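Local coordinates for CaaX farnesyltransferase beta subunit Ram1 (Aspergillus fumigatus, PDB 4MBG), which probably binds the peptide substrate in a zinc-dependent heterodimer that transfers farnesyl from farnesyl diphosphate to a cysteine near the C-terminus of target proteins, at residues S150-V155 / S178-A183; H199-Y204 / A254-V259; E248-G253 / G312-C317; Y368-G373 / A437-S442. All coordinates share one frame; numbering follows the deposited sequence. Where two conformers were deposited one is given.

Interaction 1: S150-V155 / S178-A183. With K (potassium ion), chain J.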
# COMPACT_ATOMS: atom_id res chain seq x y z
N SER B 150 7.07 -4.54 -15.53
CA SER B 150 5.70 -4.69 -14.98
C SER B 150 4.82 -5.60 -15.83
O SER B 150 3.60 -5.67 -15.61
CB SER B 150 4.99 -3.34 -14.84
OG SER B 150 5.69 -2.47 -13.99
N ARG B 151 5.39 -6.27 -16.81
CA ARG B 151 4.54 -7.10 -17.67
C ARG B 151 3.70 -8.17 -16.93
O ARG B 151 2.54 -8.37 -17.26
CB ARG B 151 5.33 -7.69 -18.86
CG ARG B 151 5.63 -6.64 -19.94
CD ARG B 151 6.34 -7.26 -21.17
NE ARG B 151 5.52 -8.33 -21.73
CZ ARG B 151 5.91 -9.58 -21.87
NH1 ARG B 151 7.14 -9.95 -21.54
NH2 ARG B 151 5.06 -10.47 -22.38
N PRO B 152 4.27 -8.81 -15.89
CA PRO B 152 3.43 -9.77 -15.17
C PRO B 152 2.24 -9.08 -14.50
O PRO B 152 1.14 -9.65 -14.48
CB PRO B 152 4.39 -10.38 -14.14
CG PRO B 152 5.76 -10.33 -14.88
CD PRO B 152 5.70 -8.97 -15.56
N TRP B 153 2.45 -7.87 -13.98
CA TRP B 153 1.33 -7.11 -13.40
C TRP B 153 0.27 -6.82 -14.44
O TRP B 153 -0.94 -6.89 -14.15
CB TRP B 153 1.81 -5.78 -12.85
CG TRP B 153 2.39 -5.82 -11.47
CD1 TRP B 153 3.63 -5.38 -11.09
CD2 TRP B 153 1.72 -6.24 -10.27
NE1 TRP B 153 3.79 -5.52 -9.73
CE2 TRP B 153 2.63 -6.06 -9.20
CE3 TRP B 153 0.45 -6.77 -9.99
CZ2 TRP B 153 2.32 -6.39 -7.89
CZ3 TRP B 153 0.14 -7.09 -8.67
CH2 TRP B 153 1.07 -6.91 -7.65
N MET B 154 0.70 -6.45 -15.64
CA MET B 154 -0.27 -6.11 -16.69
C MET B 154 -1.16 -7.30 -16.98
O MET B 154 -2.37 -7.15 -17.15
CB MET B 154 0.45 -5.61 -17.94
CG MET B 154 1.15 -4.27 -17.67
SD MET B 154 2.47 -3.88 -18.82
CE MET B 154 1.56 -3.70 -20.36
N VAL B 155 -0.58 -8.49 -16.98
CA VAL B 155 -1.38 -9.71 -17.19
C VAL B 155 -2.37 -9.89 -16.03
O VAL B 155 -3.57 -10.09 -16.24
CB VAL B 155 -0.49 -10.95 -17.35
CG1 VAL B 155 -1.34 -12.23 -17.47
CG2 VAL B 155 0.40 -10.78 -18.61
N SER B 178 2.65 -19.41 -21.93
CA SER B 178 3.67 -18.90 -22.83
C SER B 178 4.35 -17.66 -22.25
O SER B 178 5.56 -17.52 -22.31
CB SER B 178 3.07 -18.55 -24.20
OG SER B 178 4.02 -17.92 -25.02
N THR B 179 3.55 -16.77 -21.68
CA THR B 179 4.08 -15.56 -21.06
C THR B 179 5.03 -15.83 -19.89
O THR B 179 6.08 -15.22 -19.77
CB THR B 179 2.95 -14.66 -20.56
OG1 THR B 179 2.04 -14.41 -21.63
CG2 THR B 179 3.49 -13.32 -20.03
N PHE B 180 4.64 -16.73 -19.00
CA PHE B 180 5.40 -16.85 -17.75
C PHE B 180 6.54 -17.86 -17.85
O PHE B 180 7.48 -17.82 -17.06
CB PHE B 180 4.46 -17.09 -16.57
CG PHE B 180 3.62 -15.89 -16.25
CD1 PHE B 180 4.24 -14.67 -16.02
CD2 PHE B 180 2.23 -15.96 -16.21
CE1 PHE B 180 3.49 -13.52 -15.75
CE2 PHE B 180 1.47 -14.82 -15.96
CZ PHE B 180 2.10 -13.59 -15.72
N THR B 181 6.48 -18.73 -18.85
CA THR B 181 7.53 -19.74 -19.00
C THR B 181 8.89 -19.08 -19.18
O THR B 181 9.87 -19.45 -18.54
CB THR B 181 7.22 -20.71 -20.17
OG1 THR B 181 6.07 -21.47 -19.83
CG2 THR B 181 8.37 -21.67 -20.40
N ALA B 182 8.93 -18.05 -20.02
CA ALA B 182 10.18 -17.36 -20.31
C ALA B 182 10.61 -16.45 -19.17
O ALA B 182 11.79 -16.10 -19.07
CB ALA B 182 10.05 -16.56 -21.62
N ALA B 183 9.67 -16.10 -18.29
CA ALA B 183 9.96 -15.15 -17.22
C ALA B 183 10.42 -15.87 -15.95
O ALA B 183 10.91 -15.24 -15.02
CB ALA B 183 8.73 -14.28 -16.92
K K J . 5.51 -3.90 -7.33
O HOH W 1 4.01 -1.43 -5.96

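Interaction 2: H199-Y204 / A254-V259. With FPP (farnesyl diphosphate), chain F.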
# COMPACT_ATOMS: atom_id res chain seq x y z
N HIS B 199 11.48 -11.56 -8.83
CA HIS B 199 11.00 -10.48 -7.97
C HIS B 199 9.69 -10.96 -7.34
O HIS B 199 8.86 -11.59 -8.02
CB HIS B 199 10.78 -9.22 -8.84
CG HIS B 199 10.51 -7.96 -8.07
ND1 HIS B 199 9.31 -7.73 -7.42
CD2 HIS B 199 11.26 -6.85 -7.88
CE1 HIS B 199 9.34 -6.53 -6.86
NE2 HIS B 199 10.51 -5.97 -7.13
N VAL B 200 9.49 -10.70 -6.05
CA VAL B 200 8.29 -11.24 -5.41
C VAL B 200 6.99 -10.68 -6.01
O VAL B 200 5.98 -11.37 -6.02
CB VAL B 200 8.25 -11.03 -3.86
CG1 VAL B 200 9.41 -11.70 -3.24
CG2 VAL B 200 8.20 -9.53 -3.47
N ALA B 201 7.00 -9.43 -6.50
CA ALA B 201 5.76 -8.87 -7.07
C ALA B 201 5.41 -9.51 -8.42
O ALA B 201 4.23 -9.78 -8.71
CB ALA B 201 5.84 -7.34 -7.19
N SER B 202 6.43 -9.74 -9.26
CA SER B 202 6.23 -10.48 -10.51
C SER B 202 5.75 -11.88 -10.22
O SER B 202 4.91 -12.41 -10.94
CB SER B 202 7.57 -10.67 -11.24
OG SER B 202 8.28 -9.49 -11.26
N SER B 203 6.34 -12.50 -9.21
CA SER B 203 5.96 -13.86 -8.85
C SER B 203 4.52 -13.93 -8.33
O SER B 203 3.76 -14.83 -8.68
CB SER B 203 6.95 -14.45 -7.83
OG SER B 203 8.26 -14.59 -8.40
N TYR B 204 4.14 -12.96 -7.51
CA TYR B 204 2.77 -12.85 -7.01
C TYR B 204 1.80 -12.66 -8.19
O TYR B 204 0.78 -13.36 -8.29
CB TYR B 204 2.73 -11.65 -6.07
CG TYR B 204 1.38 -11.12 -5.64
CD1 TYR B 204 0.77 -11.57 -4.46
CD2 TYR B 204 0.77 -10.09 -6.34
CE1 TYR B 204 -0.46 -11.04 -4.02
CE2 TYR B 204 -0.45 -9.55 -5.91
CZ TYR B 204 -1.04 -10.03 -4.75
OH TYR B 204 -2.24 -9.47 -4.35
N ALA B 254 6.91 -8.66 2.03
CA ALA B 254 6.43 -9.71 2.92
C ALA B 254 5.07 -10.28 2.46
O ALA B 254 4.88 -11.49 2.41
CB ALA B 254 6.35 -9.21 4.36
N TYR B 255 4.12 -9.41 2.17
CA TYR B 255 2.81 -9.85 1.68
C TYR B 255 2.89 -10.68 0.38
O TYR B 255 2.29 -11.77 0.29
CB TYR B 255 1.90 -8.62 1.49
CG TYR B 255 0.66 -8.95 0.70
CD1 TYR B 255 -0.39 -9.65 1.28
CD2 TYR B 255 0.54 -8.56 -0.64
CE1 TYR B 255 -1.53 -9.97 0.52
CE2 TYR B 255 -0.59 -8.87 -1.39
CZ TYR B 255 -1.60 -9.59 -0.82
OH TYR B 255 -2.70 -9.89 -1.60
N CYS B 256 3.62 -10.18 -0.63
CA CYS B 256 3.72 -10.91 -1.91
C CYS B 256 4.43 -12.25 -1.69
O CYS B 256 3.98 -13.27 -2.23
CB CYS B 256 4.49 -10.10 -2.96
SG CYS B 256 3.61 -8.63 -3.53
N ALA B 257 5.49 -12.27 -0.88
CA ALA B 257 6.20 -13.54 -0.61
C ALA B 257 5.28 -14.58 0.04
O ALA B 257 5.28 -15.77 -0.31
CB ALA B 257 7.45 -13.32 0.27
N MET B 258 4.52 -14.13 1.03
CA MET B 258 3.72 -15.09 1.78
C MET B 258 2.48 -15.56 1.01
O MET B 258 2.03 -16.70 1.20
CB MET B 258 3.36 -14.54 3.17
CG MET B 258 4.57 -14.44 4.12
SD MET B 258 5.55 -15.99 4.27
CE MET B 258 4.29 -17.16 4.77
N VAL B 259 1.93 -14.72 0.15
CA VAL B 259 0.87 -15.17 -0.75
C VAL B 259 1.38 -16.26 -1.71
O VAL B 259 0.70 -17.27 -1.91
CB VAL B 259 0.25 -14.01 -1.55
CG1 VAL B 259 -0.61 -14.53 -2.76
CG2 VAL B 259 -0.61 -13.14 -0.60
C1 FPP F . 2.79 6.56 -2.83
O1 FPP F . 2.66 7.06 -4.14
C2 FPP F . 2.46 5.21 -2.73
C3 FPP F . 3.09 4.21 -1.80
C4 FPP F . 4.60 4.33 -1.73
C5 FPP F . 2.52 2.78 -2.00
C6 FPP F . 2.88 1.89 -3.18
C7 FPP F . 2.45 0.54 -3.24
C8 FPP F . 1.02 0.19 -3.56
C10 FPP F . 0.40 0.95 -4.69
C9 FPP F . 0.77 -1.32 -3.70
C11 FPP F . 1.57 -2.29 -2.84
C12 FPP F . 1.03 -3.58 -2.68
C13 FPP F . 1.39 -4.75 -3.56
C14 FPP F . 2.32 -4.58 -4.74
C15 FPP F . 0.70 -6.06 -3.35
PA FPP F . 1.93 8.41 -4.42
O1A FPP F . 2.60 9.54 -3.70
O2A FPP F . 2.02 8.55 -5.91
O3A FPP F . 0.41 8.26 -4.01
PB FPP F . -0.35 8.96 -2.80
O1B FPP F . -0.38 10.45 -2.97
O2B FPP F . 0.25 8.58 -1.48
O3B FPP F . -1.74 8.36 -2.94

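Interaction 3: E248-G253 / G312-C317. With FPP (farnesyl diphosphate), chain F.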
# COMPACT_ATOMS: atom_id res chain seq x y z
N GLU B 248 14.84 -3.78 -2.23
CA GLU B 248 14.31 -3.17 -1.02
C GLU B 248 13.55 -4.16 -0.12
O GLU B 248 12.96 -5.13 -0.60
CB GLU B 248 13.37 -2.01 -1.38
CG GLU B 248 12.17 -2.44 -2.25
CD GLU B 248 12.40 -2.31 -3.77
OE1 GLU B 248 13.53 -2.51 -4.25
OE2 GLU B 248 11.43 -2.03 -4.51
N GLU B 249 13.57 -3.88 1.17
CA GLU B 249 12.76 -4.59 2.15
C GLU B 249 11.58 -3.73 2.57
O GLU B 249 11.74 -2.66 3.19
CB GLU B 249 13.58 -4.94 3.40
CG GLU B 249 12.72 -5.70 4.41
CD GLU B 249 13.46 -6.16 5.64
OE1 GLU B 249 14.68 -5.87 5.81
OE2 GLU B 249 12.79 -6.85 6.44
N ASP B 250 10.38 -4.18 2.24
CA ASP B 250 9.18 -3.44 2.67
C ASP B 250 8.03 -4.41 2.83
O ASP B 250 8.18 -5.60 2.51
CB ASP B 250 8.86 -2.25 1.72
CG ASP B 250 8.50 -2.67 0.30
OD1 ASP B 250 7.85 -3.72 0.10
OD2 ASP B 250 8.85 -1.91 -0.64
N VAL B 251 6.92 -3.93 3.36
CA VAL B 251 5.81 -4.83 3.72
C VAL B 251 5.12 -5.44 2.49
O VAL B 251 4.52 -6.50 2.58
CB VAL B 251 4.77 -4.17 4.67
CG1 VAL B 251 5.47 -3.62 5.94
CG2 VAL B 251 4.00 -3.12 3.97
N ARG B 252 5.20 -4.76 1.35
CA ARG B 252 4.69 -5.30 0.11
C ARG B 252 5.50 -6.57 -0.20
O ARG B 252 4.95 -7.59 -0.65
CB ARG B 252 4.82 -4.26 -1.03
CG ARG B 252 5.00 -4.93 -2.39
CD ARG B 252 5.67 -4.07 -3.45
NE ARG B 252 6.98 -3.56 -3.03
CZ ARG B 252 7.97 -3.24 -3.86
NH1 ARG B 252 7.85 -3.42 -5.16
NH2 ARG B 252 9.10 -2.75 -3.37
N GLY B 253 6.80 -6.54 0.09
CA GLY B 253 7.64 -7.72 -0.11
C GLY B 253 7.19 -8.91 0.75
O GLY B 253 7.07 -10.04 0.27
N GLY B 312 -2.27 3.51 3.18
CA GLY B 312 -3.25 2.46 2.90
C GLY B 312 -2.74 1.22 2.15
O GLY B 312 -3.17 0.10 2.47
N ALA B 313 -1.83 1.39 1.18
CA ALA B 313 -1.36 0.22 0.44
C ALA B 313 -0.61 -0.74 1.37
O ALA B 313 -0.71 -1.96 1.25
CB ALA B 313 -0.47 0.65 -0.68
N TYR B 314 0.17 -0.17 2.29
CA TYR B 314 0.95 -0.99 3.21
C TYR B 314 0.10 -1.53 4.36
O TYR B 314 0.36 -2.60 4.89
CB TYR B 314 2.13 -0.17 3.72
CG TYR B 314 3.10 0.21 2.62
CD1 TYR B 314 3.62 -0.75 1.74
CD2 TYR B 314 3.52 1.53 2.46
CE1 TYR B 314 4.55 -0.38 0.74
CE2 TYR B 314 4.45 1.89 1.48
CZ TYR B 314 4.93 0.93 0.61
OH TYR B 314 5.85 1.30 -0.36
N ALA B 315 -0.92 -0.79 4.76
CA ALA B 315 -1.89 -1.33 5.71
C ALA B 315 -2.52 -2.61 5.15
O ALA B 315 -2.64 -3.62 5.85
CB ALA B 315 -2.96 -0.27 6.06
N PHE B 316 -2.92 -2.58 3.88
CA PHE B 316 -3.49 -3.78 3.29
C PHE B 316 -2.48 -4.93 3.32
O PHE B 316 -2.80 -6.04 3.77
CB PHE B 316 -3.94 -3.60 1.84
CG PHE B 316 -4.37 -4.91 1.22
CD1 PHE B 316 -5.62 -5.44 1.54
CD2 PHE B 316 -3.51 -5.63 0.40
CE1 PHE B 316 -6.02 -6.67 1.02
CE2 PHE B 316 -3.90 -6.86 -0.13
CZ PHE B 316 -5.15 -7.38 0.18
N CYS B 317 -1.27 -4.65 2.83
CA CYS B 317 -0.25 -5.70 2.80
C CYS B 317 -0.00 -6.32 4.17
O CYS B 317 0.09 -7.54 4.31
CB CYS B 317 1.07 -5.15 2.25
SG CYS B 317 1.00 -4.78 0.48
C1 FPP F . 2.79 6.56 -2.83
O1 FPP F . 2.66 7.06 -4.14
C2 FPP F . 2.46 5.21 -2.73
C3 FPP F . 3.09 4.21 -1.80
C4 FPP F . 4.60 4.33 -1.73
C5 FPP F . 2.52 2.78 -2.00
C6 FPP F . 2.88 1.89 -3.18
C7 FPP F . 2.45 0.54 -3.24
C8 FPP F . 1.02 0.19 -3.56
C10 FPP F . 0.40 0.95 -4.69
C9 FPP F . 0.77 -1.32 -3.70
C11 FPP F . 1.57 -2.29 -2.84
C12 FPP F . 1.03 -3.58 -2.68
C13 FPP F . 1.39 -4.75 -3.56
C14 FPP F . 2.32 -4.58 -4.74
C15 FPP F . 0.70 -6.06 -3.35
PA FPP F . 1.93 8.41 -4.42
O1A FPP F . 2.60 9.54 -3.70
O2A FPP F . 2.02 8.55 -5.91
O3A FPP F . 0.41 8.26 -4.01
PB FPP F . -0.35 8.96 -2.80
O1B FPP F . -0.38 10.45 -2.97
O2B FPP F . 0.25 8.58 -1.48
O3B FPP F . -1.74 8.36 -2.94
O HOH W 2 6.68 -0.58 -1.87

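Interaction 4: Y368-G373 / A437-S442. With FPP (farnesyl diphosphate), chain F.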
# COMPACT_ATOMS: atom_id res chain seq x y z
N TYR B 368 -7.34 2.92 -4.23
CA TYR B 368 -7.43 2.64 -2.80
C TYR B 368 -8.79 2.03 -2.48
O TYR B 368 -9.02 1.60 -1.36
CB TYR B 368 -7.19 3.91 -1.94
CG TYR B 368 -5.78 4.43 -2.17
CD1 TYR B 368 -4.70 3.56 -2.16
CD2 TYR B 368 -5.55 5.76 -2.48
CE1 TYR B 368 -3.38 4.00 -2.44
CE2 TYR B 368 -4.23 6.23 -2.76
CZ TYR B 368 -3.17 5.34 -2.72
OH TYR B 368 -1.88 5.77 -2.99
N SER B 369 -9.69 1.98 -3.48
CA SER B 369 -10.93 1.25 -3.27
C SER B 369 -10.60 -0.19 -2.89
O SER B 369 -11.32 -0.82 -2.09
CB SER B 369 -11.81 1.29 -4.54
OG SER B 369 -11.92 2.62 -5.03
N HIS B 370 -9.52 -0.71 -3.46
CA HIS B 370 -8.99 -1.99 -2.98
C HIS B 370 -8.08 -1.87 -1.76
O HIS B 370 -8.33 -2.50 -0.73
CB HIS B 370 -8.21 -2.74 -4.08
CG HIS B 370 -7.42 -3.88 -3.53
ND1 HIS B 370 -8.00 -4.95 -2.88
CD2 HIS B 370 -6.07 -4.07 -3.44
CE1 HIS B 370 -7.06 -5.76 -2.44
NE2 HIS B 370 -5.88 -5.26 -2.78
N TRP B 371 -7.01 -1.07 -1.86
CA TRP B 371 -6.01 -1.11 -0.77
C TRP B 371 -6.61 -0.75 0.57
O TRP B 371 -6.36 -1.42 1.57
CB TRP B 371 -4.78 -0.22 -1.07
CG TRP B 371 -4.14 -0.57 -2.39
CD1 TRP B 371 -4.09 0.22 -3.51
CD2 TRP B 371 -3.50 -1.81 -2.75
NE1 TRP B 371 -3.46 -0.45 -4.54
CE2 TRP B 371 -3.09 -1.70 -4.10
CE3 TRP B 371 -3.24 -3.00 -2.05
CZ2 TRP B 371 -2.44 -2.74 -4.79
CZ3 TRP B 371 -2.59 -4.03 -2.72
CH2 TRP B 371 -2.18 -3.89 -4.09
N VAL B 372 -7.42 0.31 0.60
CA VAL B 372 -8.10 0.65 1.85
C VAL B 372 -9.37 -0.18 2.01
O VAL B 372 -9.67 -0.70 3.11
CB VAL B 372 -8.41 2.17 1.91
CG1 VAL B 372 -9.29 2.49 3.13
CG2 VAL B 372 -7.07 2.93 2.02
N GLY B 373 -10.13 -0.32 0.92
CA GLY B 373 -11.45 -0.95 1.01
C GLY B 373 -11.35 -2.36 1.56
O GLY B 373 -12.13 -2.77 2.42
N ALA B 437 -10.19 -0.42 -8.93
CA ALA B 437 -11.50 0.22 -8.70
C ALA B 437 -12.58 -0.86 -8.77
O ALA B 437 -13.51 -0.87 -7.97
CB ALA B 437 -11.78 1.31 -9.75
N LEU B 438 -12.45 -1.78 -9.72
CA LEU B 438 -13.45 -2.85 -9.80
C LEU B 438 -13.37 -3.76 -8.59
O LEU B 438 -14.38 -4.28 -8.12
CB LEU B 438 -13.28 -3.67 -11.06
CG LEU B 438 -13.60 -2.93 -12.38
CD1 LEU B 438 -13.08 -3.78 -13.54
CD2 LEU B 438 -15.12 -2.71 -12.52
N THR B 439 -12.16 -4.02 -8.11
CA THR B 439 -11.99 -4.92 -6.97
C THR B 439 -12.69 -4.27 -5.77
O THR B 439 -13.39 -4.94 -5.01
CB THR B 439 -10.48 -5.14 -6.64
OG1 THR B 439 -9.87 -5.87 -7.71
CG2 THR B 439 -10.32 -5.93 -5.35
N GLY B 440 -12.50 -2.96 -5.60
CA GLY B 440 -13.17 -2.26 -4.51
C GLY B 440 -14.70 -2.24 -4.65
O GLY B 440 -15.42 -2.39 -3.67
N LEU B 441 -15.18 -2.09 -5.88
CA LEU B 441 -16.61 -2.11 -6.10
C LEU B 441 -17.17 -3.50 -5.71
O LEU B 441 -18.24 -3.61 -5.09
CB LEU B 441 -16.94 -1.78 -7.56
CG LEU B 441 -18.44 -1.83 -7.92
CD1 LEU B 441 -19.29 -0.87 -7.06
CD2 LEU B 441 -18.60 -1.52 -9.43
N SER B 442 -16.43 -4.54 -6.04
CA SER B 442 -16.88 -5.89 -5.64
C SER B 442 -16.96 -6.03 -4.13
O SER B 442 -17.93 -6.59 -3.61
CB SER B 442 -15.99 -7.00 -6.23
OG SER B 442 -16.52 -8.28 -5.83
C1 FPP F . 2.79 6.56 -2.83
O1 FPP F . 2.66 7.06 -4.14
C2 FPP F . 2.46 5.21 -2.73
C3 FPP F . 3.09 4.21 -1.80
C4 FPP F . 4.60 4.33 -1.73
C5 FPP F . 2.52 2.78 -2.00
C6 FPP F . 2.88 1.89 -3.18
C7 FPP F . 2.45 0.54 -3.24
C8 FPP F . 1.02 0.19 -3.56
C10 FPP F . 0.40 0.95 -4.69
C9 FPP F . 0.77 -1.32 -3.70
C11 FPP F . 1.57 -2.29 -2.84
C12 FPP F . 1.03 -3.58 -2.68
C13 FPP F . 1.39 -4.75 -3.56
C14 FPP F . 2.32 -4.58 -4.74
C15 FPP F . 0.70 -6.06 -3.35
PA FPP F . 1.93 8.41 -4.42
O1A FPP F . 2.60 9.54 -3.70
O2A FPP F . 2.02 8.55 -5.91
O3A FPP F . 0.41 8.26 -4.01
PB FPP F . -0.35 8.96 -2.80
O1B FPP F . -0.38 10.45 -2.97
O2B FPP F . 0.25 8.58 -1.48
O3B FPP F . -1.74 8.36 -2.94

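Interaction 1: S150-V155 / S178-A183
Arg151, in the first turn of its helix, reaches past Thr179, with NH2 4.0 Å from the Thr179 methyl CG2. Its NE and NH2 donate to the backbone oxygens of Ala45 and Leu44 of the Ram2 alpha subunit. Pro152 suits a first turn, where a backbone N-H is not needed for the helix, and its CB meets CE1 of Phe180 at 3.6 Å, close to the ring plane. Trp153 turns the other way, its NE1 a long 3.4 Å from a potassium ion. One turn on, Val155 faces Phe180 from the opposite direction, CB lying 4.0 Å from CZ. Its CG1 stands anti to the backbone N (chi1 176°) and also rests near the ring, while Val155 CG2 lies 4.2 Å from Thr179 CG2. Thr179 divides its two branches: the methyl packs here, whereas OG1 bonds to Arg175 O and to the backbone N of Leu44 of the alpha subunit. This helix pair belongs to the alpha-alpha toroid of protein prenyltransferases and sits beside the alpha subunit. Phe180 also packs on helices 200-213 and 216-221, and Val155 meets Ser209 of helix 200-213.

Interaction 2: H199-Y204 / A254-V259
Helices 200-204 and 254-259 cross at 43° with their axes 8.5 Å apart, and the CA atoms of Tyr204 and Cys256 approach to 5.5 Å. Both belong to the alpha-alpha toroid of protein prenyltransferases, and here they help to enclose the farnesyl chain. Small residues permit the close approach: Cys256 CB fits beside Val200, 3.8 Å from CG2, and Ala257 faces the other methyl, CG1. Tyr204 makes the largest single contribution. With CG anti to the backbone N (chi1 167°), its ring swings across the neighbouring helix, where Val259 CG1 packs 3.7 Å from CD1. The hydroxyls of Tyr204 and Tyr255 are hydrogen-bonded at 2.8 Å, and Tyr255 OH also bonds to Ile497 O, so both buried oxygens have partners. The two rings meet obliquely, their planes at 59°, and the Tyr204 oxygen lies in the plane of the Tyr255 ring. At the start of the first helix His199 is the N-cap: ND1 accepts from Ala201 N, which sits close to the imidazole plane. Cys256 sulfur lies over a face of Tyr204, 4.3 Å from the ring centroid, a sulfur-aromatic contact. The same SG touches C15, one of the two terminal methyls of farnesyl diphosphate, at 3.9 Å.

Interaction 3: E248-G253 / G312-C317
Val251 presses its CG2 methyl into the root of Tyr314, 3.3 Å from CD1, and this is the tight side of a contact between two helix starts of the alpha-alpha toroid. The methyl sits between the backbone N and the carbonyl carbon of its own residue, a position that directs it at the Tyr314 CB and ring. Cys317 packs alongside: its CB lies against Val251, and its SG is 3.7 Å from Arg252 CA, where a slim, apolar side chain suits two backbones this close. At the other end of the Tyr314 ring the packing gives way to water. Tyr314 OH and Asp250 OD2 are 4.4 Å apart and are joined by a water that donates to the carboxylate and lies in the plane of the Tyr314 ring. Asp250 does several jobs here. As the N-cap, its OD1 accepts from Gly253 N, and Arg252 holds the carboxylate side-on, NE to OD1 and NH2 to OD2 at 2.9 Å. Glu248 OE2 takes a second bond from Arg252 NH2 at 2.7 Å, nearly in the guanidinium plane, so this salt-bridge network fixes the rotation of the guanidinium group. Its aliphatic part is then left to line the isoprenoid pocket, Arg252 CG resting 3.6 Å from methyl C14 of farnesyl diphosphate. On the helix opposite, Cys317 SG reaches C12 of the same chain at 3.4 Å.

Interaction 4: Y368-G373 / A437-S442
His370 and Thr439 lie side by side and point the same way, the methyl CG2 being 3.5 Å from ND1 and placed obliquely to the imidazole. The neighbouring indole of Trp371 has one face against His370, whose CD2 stands 3.3 Å above its plane. Its opposite face carries the farnesyl chain, with C9 3.7 Å above the ring. A large apolar plane suits this place, backing the isoprenoid with the histidine packed against its other face. Tyr368 works by its edge instead: the terminal phosphate oxygen O3B lies in the ring plane, and OH donates to it at 2.6 Å. Between the helices the backbones nearly meet, with the CA atoms of Ser369 and Gly440 4.3 Å apart and Ser369 O 3.4 Å from Gly440 CA. Glycine fits here because it brings no side chain into the narrow gap, and Ser369 CB lies next to the Ala437 backbone. Polar ends bond locally: Ser369 OG to Gly366 O, Thr439 OG1 to Cys435 O, and His370 ND1 to Asn374 ND2. With Thr439 OG1 beside the backbone N (chi1 -67°), CG2 stands anti to that N, on the side of His370. The contact sets the helix that follows zinc ligands Asp365 and Cys367 against helix 431-444, which carries the third, His433, as at the zinc site of a protein farnesyltransferase.

Overall arrangement
The four contacts form a chain along the toroid. Interaction 1 meets interaction 2 through Trp153, whose CH2 lies 3.5 Å from Tyr204 CD2. Interactions 2 and 3 share helix 251-263 and have centres 11 Å apart, with Tyr255 CB 3.5 Å from Cys317 O. Interactions 3 and 4 join where Phe316 CB packs 3.3 Å from Trp371 O. Farnesyl diphosphate touches Trp153 of interaction 1 and runs past the other three: interaction 2 receives its tail, interaction 3 flanks the isoprenoid, and interaction 4 reaches from the chain to the diphosphate, which His311, Arg359 and Lys362 also bind. The side chains of Cys317 and zinc-binding Cys367 are about 12 Å apart.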